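Local coordinates for protein glycerol Dehydrogenase (Unidentified, PDB 5XN8) that probably catalyses the NAD-dependent oxidation of glycerol to dihydroxyacetone, with a metal ion bound by the helical domain at the cleft facing the nucleotide-binding domain, at residues A[152-157]-A[224-229]; A[19-24]-A[110-115]; A[292-297]-A[360-365]. All blocks are in the same frame, centred on the assembly; numbering follows the deposited sequence.

Contact 1 of 3, residues A[152-157]-A[224-229]; sequences MDTAII and GVVTDA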
# COMPACT_ATOMS: atom_id res chain seq x y z
N MET A 152 -2.22 -1.97 -42.03
CA MET A 152 -1.88 -3.22 -41.36
C MET A 152 -3.09 -4.14 -41.39
O MET A 152 -4.03 -3.96 -40.63
CB MET A 152 -1.46 -2.92 -39.91
CG MET A 152 -0.38 -1.86 -39.77
SD MET A 152 1.21 -2.37 -40.45
CE MET A 152 1.73 -3.59 -39.27
N ASP A 153 -3.07 -5.11 -42.31
CA ASP A 153 -4.13 -6.11 -42.38
C ASP A 153 -3.74 -7.24 -41.44
O ASP A 153 -2.87 -8.06 -41.76
CB ASP A 153 -4.33 -6.63 -43.81
CG ASP A 153 -5.61 -7.47 -43.95
OD1 ASP A 153 -6.00 -8.14 -42.98
OD2 ASP A 153 -6.22 -7.44 -45.03
N THR A 154 -4.41 -7.28 -40.29
CA THR A 154 -4.06 -8.20 -39.22
C THR A 154 -4.50 -9.64 -39.49
O THR A 154 -4.04 -10.55 -38.82
CB THR A 154 -4.67 -7.73 -37.89
OG1 THR A 154 -6.09 -7.67 -38.02
CG2 THR A 154 -4.13 -6.34 -37.51
N ALA A 155 -5.41 -9.85 -40.45
CA ALA A 155 -5.77 -11.19 -40.92
C ALA A 155 -4.63 -11.82 -41.72
O ALA A 155 -4.38 -13.02 -41.62
CB ALA A 155 -7.05 -11.15 -41.75
N ILE A 156 -3.94 -10.99 -42.50
CA ILE A 156 -2.76 -11.42 -43.27
C ILE A 156 -1.54 -11.58 -42.35
O ILE A 156 -0.81 -12.56 -42.45
CB ILE A 156 -2.44 -10.44 -44.42
CG1 ILE A 156 -3.60 -10.39 -45.41
CG2 ILE A 156 -1.14 -10.82 -45.14
CD1 ILE A 156 -3.53 -9.27 -46.41
N ILE A 157 -1.33 -10.60 -41.47
CA ILE A 157 -0.19 -10.63 -40.54
C ILE A 157 -0.25 -11.82 -39.58
O ILE A 157 0.77 -12.45 -39.31
CB ILE A 157 -0.05 -9.29 -39.78
CG1 ILE A 157 0.35 -8.17 -40.75
CG2 ILE A 157 0.98 -9.38 -38.66
CD1 ILE A 157 -0.02 -6.77 -40.28
N GLY A 224 -2.47 -18.87 -35.87
CA GLY A 224 -2.74 -18.24 -37.16
C GLY A 224 -3.95 -17.31 -37.15
O GLY A 224 -4.50 -17.00 -38.21
N VAL A 225 -4.31 -16.81 -35.97
CA VAL A 225 -5.63 -16.22 -35.74
C VAL A 225 -5.56 -14.80 -35.15
O VAL A 225 -4.56 -14.40 -34.57
CB VAL A 225 -6.49 -17.17 -34.87
CG1 VAL A 225 -6.79 -18.47 -35.62
CG2 VAL A 225 -5.86 -17.42 -33.51
N VAL A 226 -6.64 -14.03 -35.31
CA VAL A 226 -6.70 -12.63 -34.88
C VAL A 226 -7.46 -12.48 -33.57
O VAL A 226 -8.67 -12.72 -33.52
CB VAL A 226 -7.40 -11.75 -35.96
CG1 VAL A 226 -7.29 -10.27 -35.60
CG2 VAL A 226 -6.81 -12.02 -37.34
N THR A 227 -6.74 -12.11 -32.50
CA THR A 227 -7.36 -11.68 -31.23
C THR A 227 -7.04 -10.21 -30.98
O THR A 227 -6.22 -9.65 -31.70
CB THR A 227 -6.86 -12.53 -30.04
OG1 THR A 227 -5.43 -12.55 -30.02
CG2 THR A 227 -7.40 -13.92 -30.13
N ASP A 228 -7.68 -9.59 -29.98
CA ASP A 228 -7.39 -8.17 -29.67
C ASP A 228 -6.02 -7.99 -29.00
O ASP A 228 -5.51 -6.89 -28.99
CB ASP A 228 -8.49 -7.49 -28.85
CG ASP A 228 -8.68 -6.00 -29.22
OD1 ASP A 228 -9.22 -5.71 -30.32
OD2 ASP A 228 -8.29 -5.11 -28.42
N ALA A 229 -5.43 -9.05 -28.46
CA ALA A 229 -4.05 -9.01 -27.95
C ALA A 229 -3.03 -8.89 -29.08
O ALA A 229 -2.02 -8.19 -28.96
CB ALA A 229 -3.76 -10.25 -27.12
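T154 OG1 is hydrogen-bonded to E231 OE2 of helix 228-247 and is met at 3.7 Å by V226 CG1, a methyl that packs beside it. With chi1 60° the hydroxyl stands between the backbone N and the carbonyl carbon, which brings it to that methyl. T154 and V226 side chains cross at about a right angle. The other branch, V226 CG2, packs 3.5 Å from T154 O. It also lies 3.8 Å from A155 CA; the small A155 turns its CB away, which lets V226 come close to the backbone. D153 fixes this turn: D153 OD1 accepts from A155 N at 3.1 Å, an N-cap bond bent to 136° at the hydrogen. The short aspartate side chain suits the spot because it can fold back on the first turn of the helix starting at T154, and S18 OG binds its other oxygen, OD2. Across the contact, G224 ends helix 197-223 in a Schellman motif and so turns the chain into the linker that carries V226. The contact joins a capped helix start at the end of a parallel strand to the helical domain, as in the two-domain fold of iron-containing alcohol dehydrogenases.

Contact 2 of 3, residues A[19-24]-A[110-115]; sequences TLFGAY and PVVVIP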
# COMPACT_ATOMS: atom_id res chain seq x y z
N THR A 19 -8.04 -4.43 -48.21
CA THR A 19 -9.18 -4.26 -49.12
C THR A 19 -10.13 -3.11 -48.72
O THR A 19 -11.08 -2.83 -49.46
CB THR A 19 -10.00 -5.56 -49.19
OG1 THR A 19 -10.28 -6.02 -47.86
CG2 THR A 19 -9.24 -6.64 -49.98
N LEU A 20 -9.88 -2.46 -47.58
CA LEU A 20 -10.72 -1.36 -47.08
C LEU A 20 -10.05 0.02 -47.11
O LEU A 20 -10.72 1.02 -46.83
CB LEU A 20 -11.16 -1.67 -45.64
CG LEU A 20 -12.15 -2.82 -45.44
CD1 LEU A 20 -12.31 -3.10 -43.95
CD2 LEU A 20 -13.49 -2.52 -46.09
N PHE A 21 -8.77 0.09 -47.44
CA PHE A 21 -8.01 1.36 -47.38
C PHE A 21 -8.22 2.26 -48.60
O PHE A 21 -7.74 3.39 -48.60
CB PHE A 21 -6.52 1.07 -47.15
CG PHE A 21 -5.72 0.79 -48.41
CD1 PHE A 21 -5.73 -0.47 -49.03
CD2 PHE A 21 -4.93 1.79 -48.97
CE1 PHE A 21 -4.99 -0.70 -50.17
CE2 PHE A 21 -4.20 1.56 -50.13
CZ PHE A 21 -4.22 0.31 -50.73
N GLY A 22 -8.93 1.77 -49.62
CA GLY A 22 -9.17 2.53 -50.84
C GLY A 22 -9.90 3.84 -50.64
O GLY A 22 -9.64 4.81 -51.37
N ALA A 23 -10.82 3.88 -49.68
CA ALA A 23 -11.57 5.10 -49.35
C ALA A 23 -10.64 6.27 -49.04
O ALA A 23 -10.82 7.37 -49.56
CB ALA A 23 -12.49 4.84 -48.16
N TYR A 24 -9.62 6.01 -48.23
CA TYR A 24 -8.66 7.03 -47.83
C TYR A 24 -7.61 7.28 -48.91
O TYR A 24 -7.17 8.42 -49.10
CB TYR A 24 -7.97 6.66 -46.51
CG TYR A 24 -8.92 6.41 -45.35
CD1 TYR A 24 -9.48 5.15 -45.15
CD2 TYR A 24 -9.24 7.42 -44.43
CE1 TYR A 24 -10.32 4.89 -44.07
CE2 TYR A 24 -10.08 7.18 -43.36
CZ TYR A 24 -10.63 5.92 -43.18
OH TYR A 24 -11.47 5.66 -42.12
N PRO A 110 2.75 10.57 -53.22
CA PRO A 110 2.30 9.96 -51.97
C PRO A 110 2.61 8.46 -51.91
O PRO A 110 2.63 7.79 -52.95
CB PRO A 110 0.80 10.22 -51.97
CG PRO A 110 0.44 10.31 -53.41
CD PRO A 110 1.61 10.99 -54.05
N VAL A 111 2.83 7.96 -50.70
CA VAL A 111 3.29 6.61 -50.46
C VAL A 111 2.30 5.89 -49.54
O VAL A 111 1.88 6.44 -48.53
CB VAL A 111 4.68 6.60 -49.78
CG1 VAL A 111 5.12 5.18 -49.44
CG2 VAL A 111 5.70 7.31 -50.65
N VAL A 112 1.95 4.66 -49.91
CA VAL A 112 1.19 3.76 -49.05
C VAL A 112 2.08 2.55 -48.81
O VAL A 112 2.62 1.98 -49.77
CB VAL A 112 -0.12 3.30 -49.73
CG1 VAL A 112 -0.91 2.38 -48.81
CG2 VAL A 112 -0.95 4.50 -50.15
N VAL A 113 2.23 2.15 -47.55
CA VAL A 113 2.98 0.93 -47.21
C VAL A 113 2.03 -0.06 -46.56
O VAL A 113 1.25 0.30 -45.68
CB VAL A 113 4.22 1.21 -46.32
CG1 VAL A 113 5.31 1.89 -47.13
CG2 VAL A 113 3.89 2.03 -45.09
N ILE A 114 2.08 -1.31 -47.02
CA ILE A 114 1.19 -2.36 -46.55
C ILE A 114 2.04 -3.56 -46.09
O ILE A 114 2.20 -4.51 -46.84
CB ILE A 114 0.17 -2.79 -47.64
CG1 ILE A 114 -0.49 -1.56 -48.28
CG2 ILE A 114 -0.90 -3.72 -47.06
CD1 ILE A 114 -1.63 -1.87 -49.23
N PRO A 115 2.57 -3.50 -44.85
CA PRO A 115 3.31 -4.64 -44.32
C PRO A 115 2.43 -5.88 -44.16
O PRO A 115 1.38 -5.81 -43.52
CB PRO A 115 3.80 -4.14 -42.95
CG PRO A 115 3.74 -2.66 -43.01
CD PRO A 115 2.60 -2.35 -43.92
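The parallel sheet of the nucleotide-binding domain, a Rossmann-like alpha/beta fold, is covered here by F21, which sits on the turn between the short helices 17-20 and 22-25. Strand 111-115 lies inside the sheet, between strands 87-92 and 149-153, and V112 and I114, every second residue and so on the same face of the sheet, project toward the phenyl ring. The outer end of the ring does the touching. F21 CE2 comes within 3.6 Å of V112 CG1, while F21 CE1 lies 3.7 Å from I114 CD1, with F21 CZ at the same distance from that methyl. Both methyls come obliquely from the same side of the ring plane. V112 and F21 reach for each other from opposite directions, and the valine offers the branch that stands anti to its backbone nitrogen (chi1 -179°). I114 instead crosses the phenylalanine at about a right angle; its CD1 stands anti to CA (chi2 -172°), which carries it out to the ring. The beta-branched residues suit an extended strand, and the long phenylalanine side chain bridges the distance between backbones whose nearest CA atoms, those of F21 and V112, are 9.7 Å apart. V48 and L52 of helix 38-54, together with L12 and M149, also touch F21. I114 lies two residues before T116, a likely NAD(+)-binding residue. All three touching residues are buried and only carbon meets carbon, so dispersion and the exclusion of water hold the turn to the sheet, while backbone bonds to V88, G90 and M149 keep the strand in line.

Contact 3 of 3, residues A[292-297]-A[360-365]; sequences EIETVL and QQWLAR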
# COMPACT_ATOMS: atom_id res chain seq x y z
N GLU A 292 14.20 -5.31 -12.93
CA GLU A 292 13.99 -4.83 -14.29
C GLU A 292 14.69 -5.76 -15.30
O GLU A 292 14.12 -6.12 -16.33
CB GLU A 292 14.47 -3.39 -14.47
CG GLU A 292 14.17 -2.83 -15.85
CD GLU A 292 14.19 -1.31 -15.90
OE1 GLU A 292 15.27 -0.71 -15.86
OE2 GLU A 292 13.12 -0.69 -15.99
N ILE A 293 15.93 -6.13 -15.00
CA ILE A 293 16.64 -7.13 -15.80
C ILE A 293 15.83 -8.44 -15.87
O ILE A 293 15.71 -9.04 -16.93
CB ILE A 293 18.09 -7.39 -15.26
CG1 ILE A 293 18.98 -6.17 -15.52
CG2 ILE A 293 18.73 -8.61 -15.90
CD1 ILE A 293 20.21 -6.11 -14.64
N GLU A 294 15.27 -8.85 -14.73
CA GLU A 294 14.50 -10.10 -14.65
C GLU A 294 13.15 -10.09 -15.40
O GLU A 294 12.75 -11.14 -15.95
CB GLU A 294 14.28 -10.50 -13.18
CG GLU A 294 15.53 -11.03 -12.51
CD GLU A 294 15.28 -11.51 -11.09
OE1 GLU A 294 14.11 -11.56 -10.64
OE2 GLU A 294 16.26 -11.83 -10.37
N THR A 295 12.47 -8.95 -15.44
CA THR A 295 11.25 -8.82 -16.24
C THR A 295 11.53 -8.93 -17.75
O THR A 295 10.73 -9.52 -18.48
CB THR A 295 10.43 -7.54 -15.95
OG1 THR A 295 9.77 -7.16 -17.16
CG2 THR A 295 11.21 -6.36 -15.55
N VAL A 296 12.66 -8.38 -18.19
CA VAL A 296 13.07 -8.44 -19.60
C VAL A 296 13.58 -9.83 -19.97
O VAL A 296 13.23 -10.36 -21.03
CB VAL A 296 14.13 -7.36 -19.92
CG1 VAL A 296 14.67 -7.53 -21.34
CG2 VAL A 296 13.53 -5.98 -19.76
N LEU A 297 14.42 -10.42 -19.13
CA LEU A 297 14.84 -11.80 -19.29
C LEU A 297 13.63 -12.75 -19.35
O LEU A 297 13.54 -13.61 -20.24
CB LEU A 297 15.75 -12.23 -18.14
CG LEU A 297 17.20 -11.75 -18.12
CD1 LEU A 297 17.81 -12.12 -16.78
CD2 LEU A 297 18.03 -12.30 -19.28
N GLN A 360 22.50 -16.86 -19.15
CA GLN A 360 22.82 -18.27 -18.87
C GLN A 360 22.20 -18.71 -17.54
O GLN A 360 21.43 -19.66 -17.48
CB GLN A 360 24.33 -18.52 -18.86
CG GLN A 360 24.99 -18.46 -20.23
CD GLN A 360 26.45 -18.91 -20.21
OE1 GLN A 360 26.83 -19.90 -19.57
NE2 GLN A 360 27.29 -18.17 -20.92
N GLN A 361 22.52 -17.98 -16.47
CA GLN A 361 21.98 -18.26 -15.14
C GLN A 361 20.43 -18.32 -15.14
O GLN A 361 19.84 -19.23 -14.54
CB GLN A 361 22.45 -17.20 -14.16
CG GLN A 361 22.30 -17.57 -12.69
CD GLN A 361 22.40 -16.34 -11.81
OE1 GLN A 361 21.39 -15.71 -11.47
NE2 GLN A 361 23.63 -15.95 -11.47
N TRP A 362 19.81 -17.39 -15.86
CA TRP A 362 18.36 -17.31 -15.97
C TRP A 362 17.74 -18.54 -16.66
O TRP A 362 16.75 -19.09 -16.19
CB TRP A 362 17.95 -16.04 -16.73
CG TRP A 362 16.49 -15.85 -16.79
CD1 TRP A 362 15.66 -16.18 -17.82
CD2 TRP A 362 15.65 -15.32 -15.75
NE1 TRP A 362 14.36 -15.88 -17.49
CE2 TRP A 362 14.32 -15.34 -16.24
CE3 TRP A 362 15.90 -14.82 -14.46
CZ2 TRP A 362 13.24 -14.89 -15.48
CZ3 TRP A 362 14.81 -14.39 -13.70
CH2 TRP A 362 13.50 -14.42 -14.22
N LEU A 363 18.33 -18.95 -17.76
CA LEU A 363 17.87 -20.14 -18.47
C LEU A 363 18.12 -21.47 -17.73
O LEU A 363 17.45 -22.48 -18.03
CB LEU A 363 18.53 -20.20 -19.86
CG LEU A 363 18.13 -19.10 -20.84
CD1 LEU A 363 19.01 -19.20 -22.07
CD2 LEU A 363 16.64 -19.17 -21.19
N ALA A 364 19.06 -21.47 -16.78
CA ALA A 364 19.45 -22.68 -16.04
C ALA A 364 18.88 -22.78 -14.62
O ALA A 364 19.26 -23.69 -13.87
CB ALA A 364 20.97 -22.75 -15.97
N ARG A 365 17.94 -21.90 -14.25
CA ARG A 365 17.51 -21.75 -12.86
C ARG A 365 16.43 -22.75 -12.45
O ARG A 365 15.59 -23.16 -13.26
CB ARG A 365 17.04 -20.32 -12.60
CG ARG A 365 15.65 -19.99 -13.15
CD ARG A 365 15.47 -18.48 -13.30
NE ARG A 365 14.24 -18.14 -14.01
CZ ARG A 365 13.01 -18.16 -13.51
NH1 ARG A 365 12.77 -18.55 -12.26
NH2 ARG A 365 11.99 -17.79 -14.29
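Helices 290-303 and 345-363 come nearest at L297 and W362, whose CA atoms lie 7.3 Å apart, two residues before A364 leaves helical geometry at the end of the last helix. W362 carries most of the contact. Its indole, with CG anti to the backbone N (chi1 -175°), extends away from its own helix and reaches toward helix 290-303, against L297 and E294. L297 CB sits over the five-membered ring of W362, 3.8 Å from its centroid and 2° off the ring normal, a CH-pi contact over the face. Further out, L297 CD1 packs 3.9 Å from W362 CB, so the leucine follows both the ring and the stem that bears it. At the six-membered end E294 brings its aliphatic part, E294 CG lying 3.6 Å from W362 CZ3. The two side chains cross at about a right angle, and the carboxylate plane is turned 41° from the indole. The opposite face of W362 is occupied by R365, the C-terminal residue, whose NE stands 3.4 Å above the ring plane over its centre. Beyond the contact L297 touches L280 of helix 271-285, and neighbouring Q361 NE2 is hydrogen-bonded to E215 OE2 of the fourth subunit. A broad indole suits this partly exposed border: one face takes a buried aliphatic chain, the other a polar arginine, and the adhesion to helix 290-303 comes from dispersion and CH-pi attraction.

From the N terminus, contact 2 closes the first long loop, as strand 111-115 returns to the turn after helix 17-20. Contact 1 then opens at the helix start following the neighbouring strand, 149-153, and closes at the linker before helix 228-247; contact 3 closes last, at the C terminus. The three loops run in series, neither nested nor crossing. Contacts 1 and 2 share the parallel sheet and touch directly, M152 SD lying 3.6 Å from P115 CG. Contact 1 carries the connection from this sheet across to the helices. Contact 3 lies wholly within the helical domain, about 41 Å centre to centre from contact 2, across the chain's centre.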